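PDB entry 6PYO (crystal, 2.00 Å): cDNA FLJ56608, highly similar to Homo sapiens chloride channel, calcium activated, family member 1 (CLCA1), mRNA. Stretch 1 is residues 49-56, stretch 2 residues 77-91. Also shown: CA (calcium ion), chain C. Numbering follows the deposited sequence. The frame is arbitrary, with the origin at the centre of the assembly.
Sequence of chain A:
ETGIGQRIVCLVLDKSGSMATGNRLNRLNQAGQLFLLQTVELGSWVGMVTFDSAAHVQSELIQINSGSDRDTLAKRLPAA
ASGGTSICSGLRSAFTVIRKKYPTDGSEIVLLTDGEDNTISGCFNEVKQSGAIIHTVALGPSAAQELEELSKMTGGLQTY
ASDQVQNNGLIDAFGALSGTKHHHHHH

Stretch 1 49-56: VTFDSAAH
Stretch 2 (77-91) LPAAASGGTSICSGL

How do the two backbones lie? Residues 49-51 form a strand, 52-54 a turn (Asp-52 at phi/psi -115/-119, Ser-53 at -70/-17), and 55-56 a returning strand, tied by Thr-50 N to His-56 O at 2.9 Å and His-56 N to Thr-50 O at 2.7 Å. Stretch 2 runs as loop to Ser-86, the N-cap, then as helix 87-91, nearly antiparallel to strand 49-51 at 161° with axes 7.9 Å apart. CA atoms pair Ser-53 with Gly-84 (4.4 Å) and Ala-55 with Gly-90 (5.0 Å).

What fills the buried side? Phe-51, chi1 68° (p) and chi2 90°, points toward the helix; its CZ lies 3.9 Å from Ile-87 CG1 and its CD1 3.3 Å from Ser-86 O. Gly-90 suits this place because a CB there would clash with Phe-51 CD2. Its CA instead sits 4.0 Å from both Phe-51 CB and Ala-55 CB, the latter a small methyl that also comes 3.4 Å from Ser-89 O. Further back along stretch 2, Pro-78 CG packs 3.6 Å from Thr-50 CG2.

Which polar links cross? A weak hydrogen bond runs from Ser-86 N to Asp-52 O, 2.8 Å with an angle of 126°. Water 1 bridges Ser-53 OG (2.6 Å) and Gly-84 N (2.8 Å), accepting from the latter.

What shapes the turn and facing loop? Asp-52, chi1 36° (p), accepts from Ala-54 N at OD1 (3.2 Å) and from His-56 NE2 at OD2 (3.1 Å), bracing the turn internally. Within stretch 2, Ser-86 OG (chi1 t) and Ser-89 OG (chi1 m) hydrogen-bond at 2.5 Å. Gly-83, at 95/-179, suits a backbone that would jam a CB, which would also clash with Asp-52 CB. Thr-85 (m) points away, its OG1 binding calcium at 2.1 Å.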

ATOM      1  N   VAL A  49      -0.828   3.726  -4.943  1.00 33.79           N
ATOM      2  CA  VAL A  49      -0.117   4.927  -4.527  1.00 38.15           C
ATOM      3  C   VAL A  49       1.346   4.562  -4.338  1.00 32.32           C
ATOM      4  O   VAL A  49       1.645   3.570  -3.680  1.00 34.21           O
ATOM      5  CB  VAL A  49      -0.708   5.492  -3.223  1.00 30.78           C
ATOM      6  CG1 VAL A  49       0.169   6.580  -2.635  1.00 41.22           C
ATOM      7  CG2 VAL A  49      -2.126   5.967  -3.482  1.00 37.41           C
ATOM      8  N   THR A  50       2.257   5.332  -4.953  1.00 32.87           N
ATOM      9  CA  THR A  50       3.664   5.311  -4.570  1.00 33.15           C
ATOM     10  C   THR A  50       3.971   6.486  -3.649  1.00 37.50           C
ATOM     11  O   THR A  50       3.238   7.472  -3.563  1.00 41.57           O
ATOM     12  CB  THR A  50       4.607   5.383  -5.769  1.00 37.67           C
ATOM     13  OG1 THR A  50       4.169   6.442  -6.598  1.00 42.32           O
ATOM     14  CG2 THR A  50       4.617   4.080  -6.531  1.00 41.31           C
ATOM     15  N   PHE A  51       5.081   6.397  -2.955  1.00 35.42           N
ATOM     16  CA  PHE A  51       5.381   7.533  -2.107  1.00 36.33           C
ATOM     17  C   PHE A  51       6.885   7.606  -1.916  1.00 39.26           C
ATOM     18  O   PHE A  51       7.562   6.568  -1.856  1.00 37.90           O
ATOM     19  CB  PHE A  51       4.659   7.474  -0.755  1.00 36.89           C
ATOM     20  CG  PHE A  51       5.143   6.376   0.134  1.00 39.96           C
ATOM     21  CD1 PHE A  51       6.201   6.585   1.026  1.00 41.59           C
ATOM     22  CD2 PHE A  51       4.535   5.130   0.094  1.00 41.25           C
ATOM     23  CE1 PHE A  51       6.643   5.562   1.845  1.00 40.87           C
ATOM     24  CE2 PHE A  51       4.968   4.098   0.899  1.00 38.09           C
ATOM     25  CZ  PHE A  51       6.015   4.311   1.782  1.00 39.52           C
ATOM     26  N   ASP A  52       7.366   8.842  -1.902  1.00 39.82           N
ATOM     27  CA  ASP A  52       8.698   9.175  -1.304  1.00 44.15           C
ATOM     28  C   ASP A  52       8.384  10.079  -0.117  1.00 46.69           C
ATOM     29  O   ASP A  52       7.708   9.648   0.814  1.00 42.21           O
ATOM     30  CB  ASP A  52       9.627   9.754  -2.360  1.00 42.97           C
ATOM     31  CG  ASP A  52       8.914  10.639  -3.385  1.00 46.02           C
ATOM     32  OD1 ASP A  52       8.300  11.664  -2.988  1.00 41.50           O
ATOM     33  OD2 ASP A  52       8.963  10.303  -4.588  1.00 43.43           O
ATOM     34  N   SER A  53       8.875  11.325  -0.118  1.00 41.03           N
ATOM     35  CA  SER A  53       8.444  12.341   0.843  1.00 45.13           C
ATOM     36  C   SER A  53       7.012  12.801   0.598  1.00 37.46           C
ATOM     37  O   SER A  53       6.395  13.364   1.502  1.00 46.35           O
ATOM     38  CB  SER A  53       9.400  13.569   0.803  1.00 39.85           C
ATOM     39  OG  SER A  53       9.479  14.154  -0.495  1.00 44.96           O
ATOM     40  N   ALA A  54       6.461  12.537  -0.582  1.00 44.85           N
ATOM     41  CA  ALA A  54       5.070  12.824  -0.905  1.00 44.24           C
ATOM     42  C   ALA A  54       4.477  11.621  -1.637  1.00 40.06           C
ATOM     43  O   ALA A  54       5.200  10.749  -2.131  1.00 39.17           O
ATOM     44  CB  ALA A  54       4.966  14.104  -1.769  1.00 41.23           C
ATOM     45  N   ALA A  55       3.154  11.594  -1.755  1.00 42.68           N
ATOM     46  CA  ALA A  55       2.456  10.470  -2.383  1.00 45.19           C
ATOM     47  C   ALA A  55       2.128  10.769  -3.842  1.00 43.51           C
ATOM     48  O   ALA A  55       1.779  11.898  -4.187  1.00 45.53           O
ATOM     49  CB  ALA A  55       1.156  10.138  -1.645  1.00 37.55           C
ATOM     50  N   HIS A  56       2.200   9.740  -4.687  1.00 38.02           N
ATOM     51  CA  HIS A  56       1.884   9.852  -6.107  1.00 42.05           C
ATOM     52  C   HIS A  56       0.837   8.796  -6.443  1.00 41.03           C
ATOM     53  O   HIS A  56       1.104   7.590  -6.364  1.00 38.17           O
ATOM     54  CB  HIS A  56       3.159   9.711  -6.953  1.00 46.69           C
ATOM     55  CG  HIS A  56       4.307  10.524  -6.419  1.00 56.55           C
ATOM     56  ND1 HIS A  56       4.349  11.900  -6.503  1.00 58.89           N
ATOM     57  CD2 HIS A  56       5.416  10.157  -5.732  1.00 50.88           C
ATOM     58  CE1 HIS A  56       5.438  12.342  -5.900  1.00 66.04           C
ATOM     59  NE2 HIS A  56       6.109  11.304  -5.434  1.00 53.25           N
ATOM     60  N   LEU A  77       4.049  -0.273 -11.313  1.00 36.36           N
ATOM     61  CA  LEU A  77       4.892  -0.498 -10.165  1.00 40.78           C
ATOM     62  C   LEU A  77       6.172   0.327 -10.318  1.00 48.61           C
ATOM     63  O   LEU A  77       6.641   0.517 -11.439  1.00 41.54           O
ATOM     64  CB  LEU A  77       5.209  -1.997 -10.029  1.00 42.40           C
ATOM     65  CG  LEU A  77       4.008  -2.918  -9.723  1.00 39.20           C
ATOM     66  CD1 LEU A  77       4.391  -4.395  -9.891  1.00 40.70           C
ATOM     67  CD2 LEU A  77       3.472  -2.674  -8.318  1.00 40.48           C
ATOM     68  N   PRO A  78       6.734   0.850  -9.220  1.00 45.98           N
ATOM     69  CA  PRO A  78       7.846   1.817  -9.345  1.00 44.06           C
ATOM     70  C   PRO A  78       9.077   1.216 -10.004  1.00 40.29           C
ATOM     71  O   PRO A  78       9.568   0.167  -9.605  1.00 46.35           O
ATOM     72  CB  PRO A  78       8.154   2.234  -7.901  1.00 40.63           C
ATOM     73  CG  PRO A  78       7.152   1.511  -7.011  1.00 44.15           C
ATOM     74  CD  PRO A  78       6.407   0.498  -7.831  1.00 43.01           C
ATOM     75  N   ALA A  79       9.599   1.921 -10.994  1.00 52.13           N
ATOM     76  CA  ALA A  79      10.832   1.498 -11.649  1.00 61.23           C
ATOM     77  C   ALA A  79      12.088   1.918 -10.879  1.00 54.40           C
ATOM     78  O   ALA A  79      13.140   1.277 -11.018  1.00 50.48           O
ATOM     79  CB  ALA A  79      10.872   2.078 -13.062  1.00 74.37           C
ATOM     80  N   ALA A  80      12.009   2.951 -10.046  1.00 48.47           N
ATOM     81  CA  ALA A  80      13.231   3.476  -9.447  1.00 50.38           C
ATOM     82  C   ALA A  80      12.957   4.039  -8.059  1.00 49.86           C
ATOM     83  O   ALA A  80      11.842   4.453  -7.730  1.00 48.23           O
ATOM     84  CB  ALA A  80      13.857   4.554 -10.341  1.00 48.26           C
ATOM     85  N   ALA A  81      14.017   4.095  -7.267  1.00 51.45           N
ATOM     86  CA  ALA A  81      13.960   4.505  -5.876  1.00 48.12           C
ATOM     87  C   ALA A  81      14.733   5.800  -5.711  1.00 46.94           C
ATOM     88  O   ALA A  81      15.878   5.910  -6.164  1.00 46.99           O
ATOM     89  CB  ALA A  81      14.546   3.404  -4.976  1.00 43.35           C
ATOM     90  N   SER A  82      14.089   6.785  -5.099  1.00 46.81           N
ATOM     91  CA  SER A  82      14.713   8.074  -4.854  1.00 50.80           C
ATOM     92  C   SER A  82      13.780   8.893  -3.979  1.00 47.78           C
ATOM     93  O   SER A  82      12.568   8.660  -3.943  1.00 42.69           O
ATOM     94  CB  SER A  82      14.991   8.815  -6.168  1.00 55.73           C
ATOM     95  OG  SER A  82      13.846   9.523  -6.578  1.00 51.52           O
ATOM     96  N   GLY A  83      14.356   9.867  -3.285  1.00 43.29           N
ATOM     97  CA  GLY A  83      13.580  10.809  -2.507  1.00 38.43           C
ATOM     98  C   GLY A  83      13.485  10.371  -1.064  1.00 35.94           C
ATOM     99  O   GLY A  83      14.060   9.367  -0.635  1.00 35.04           O
ATOM    100  N   GLY A  84      12.768  11.175  -0.297  1.00 33.03           N
ATOM    101  CA  GLY A  84      12.624  10.915   1.113  1.00 35.79           C
ATOM    102  C   GLY A  84      11.463   9.977   1.378  1.00 44.12           C
ATOM    103  O   GLY A  84      10.830   9.430   0.473  1.00 39.60           O
ATOM    104  N   THR A  85      11.174   9.815   2.655  1.00 43.49           N
ATOM    105  CA  THR A  85      10.266   8.796   3.138  1.00 41.33           C
ATOM    106  C   THR A  85       9.151   9.443   3.946  1.00 44.55           C
ATOM    107  O   THR A  85       9.426  10.160   4.909  1.00 42.19           O
ATOM    108  CB  THR A  85      10.989   7.784   4.000  1.00 34.59           C
ATOM    109  OG1 THR A  85      12.049   7.181   3.248  1.00 32.68           O
ATOM    110  CG2 THR A  85       9.993   6.679   4.422  1.00 44.54           C
ATOM    111  N   SER A  86       7.889   9.162   3.567  1.00 38.74           N
ATOM    112  CA  SER A  86       6.751   9.492   4.430  1.00 39.07           C
ATOM    113  C   SER A  86       5.661   8.424   4.236  1.00 36.96           C
ATOM    114  O   SER A  86       4.806   8.534   3.353  1.00 36.80           O
ATOM    115  CB  SER A  86       6.231  10.894   4.152  1.00 41.47           C
ATOM    116  OG  SER A  86       5.099  11.171   4.958  1.00 42.81           O
ATOM    117  N   ILE A  87       5.694   7.402   5.094  1.00 36.71           N
ATOM    118  CA  ILE A  87       4.625   6.404   5.082  1.00 40.74           C
ATOM    119  C   ILE A  87       3.284   7.096   5.235  1.00 36.04           C
ATOM    120  O   ILE A  87       2.310   6.772   4.542  1.00 37.68           O
ATOM    121  CB  ILE A  87       4.857   5.341   6.172  1.00 44.17           C
ATOM    122  CG1 ILE A  87       6.017   4.452   5.724  1.00 45.79           C
ATOM    123  CG2 ILE A  87       3.563   4.561   6.398  1.00 46.51           C
ATOM    124  CD1 ILE A  87       6.416   3.387   6.697  1.00 50.66           C
ATOM    125  N   CYS A  88       3.218   8.088   6.127  1.00 38.85           N
ATOM    126  CA  CYS A  88       1.941   8.716   6.429  1.00 41.05           C
ATOM    127  C   CYS A  88       1.379   9.440   5.228  1.00 41.50           C
ATOM    128  O   CYS A  88       0.162   9.408   5.007  1.00 43.89           O
ATOM    129  CB  CYS A  88       2.067   9.658   7.633  1.00 47.83           C
ATOM    130  SG  CYS A  88       2.114   8.742   9.225  1.00 66.87           S
ATOM    131  N   SER A  89       2.238  10.088   4.418  1.00 37.13           N
ATOM    132  CA  SER A  89       1.738  10.690   3.183  1.00 45.53           C
ATOM    133  C   SER A  89       1.108   9.644   2.273  1.00 36.40           C
ATOM    134  O   SER A  89       0.117   9.922   1.583  1.00 35.30           O
ATOM    135  CB  SER A  89       2.857  11.389   2.389  1.00 42.41           C
ATOM    136  OG  SER A  89       3.615  12.245   3.211  1.00 52.24           O
ATOM    137  N   GLY A  90       1.751   8.470   2.170  1.00 34.04           N
ATOM    138  CA  GLY A  90       1.225   7.425   1.322  1.00 39.18           C
ATOM    139  C   GLY A  90      -0.113   6.904   1.821  1.00 37.46           C
ATOM    140  O   GLY A  90      -1.028   6.683   1.031  1.00 36.77           O
ATOM    141  N   LEU A  91      -0.258   6.741   3.148  1.00 37.77           N
ATOM    142  CA  LEU A  91      -1.525   6.251   3.694  1.00 35.11           C
ATOM    143  C   LEU A  91      -2.637   7.289   3.549  1.00 43.14           C
ATOM    144  O   LEU A  91      -3.759   6.956   3.140  1.00 40.47           O
ATOM    145  CB  LEU A  91      -1.349   5.836   5.149  1.00 34.51           C
ATOM    146  CG  LEU A  91      -0.356   4.716   5.422  1.00 38.40           C
ATOM    147  CD1 LEU A  91      -0.197   4.477   6.919  1.00 38.79           C
ATOM    148  CD2 LEU A  91      -0.765   3.423   4.701  1.00 40.65           C
TER
HETATM  149 CA    CA C 701      13.115   5.343   2.912  1.00 38.97          CA
HETATM  150  O   HOH W   1      11.683  13.395  -1.661  1.00 47.65           O
HETATM  151  O   HOH W   2      14.161   5.708   5.044  1.00 46.14           O
HETATM  152  O   HOH W   3      11.476   3.760   3.550  1.00 36.31           O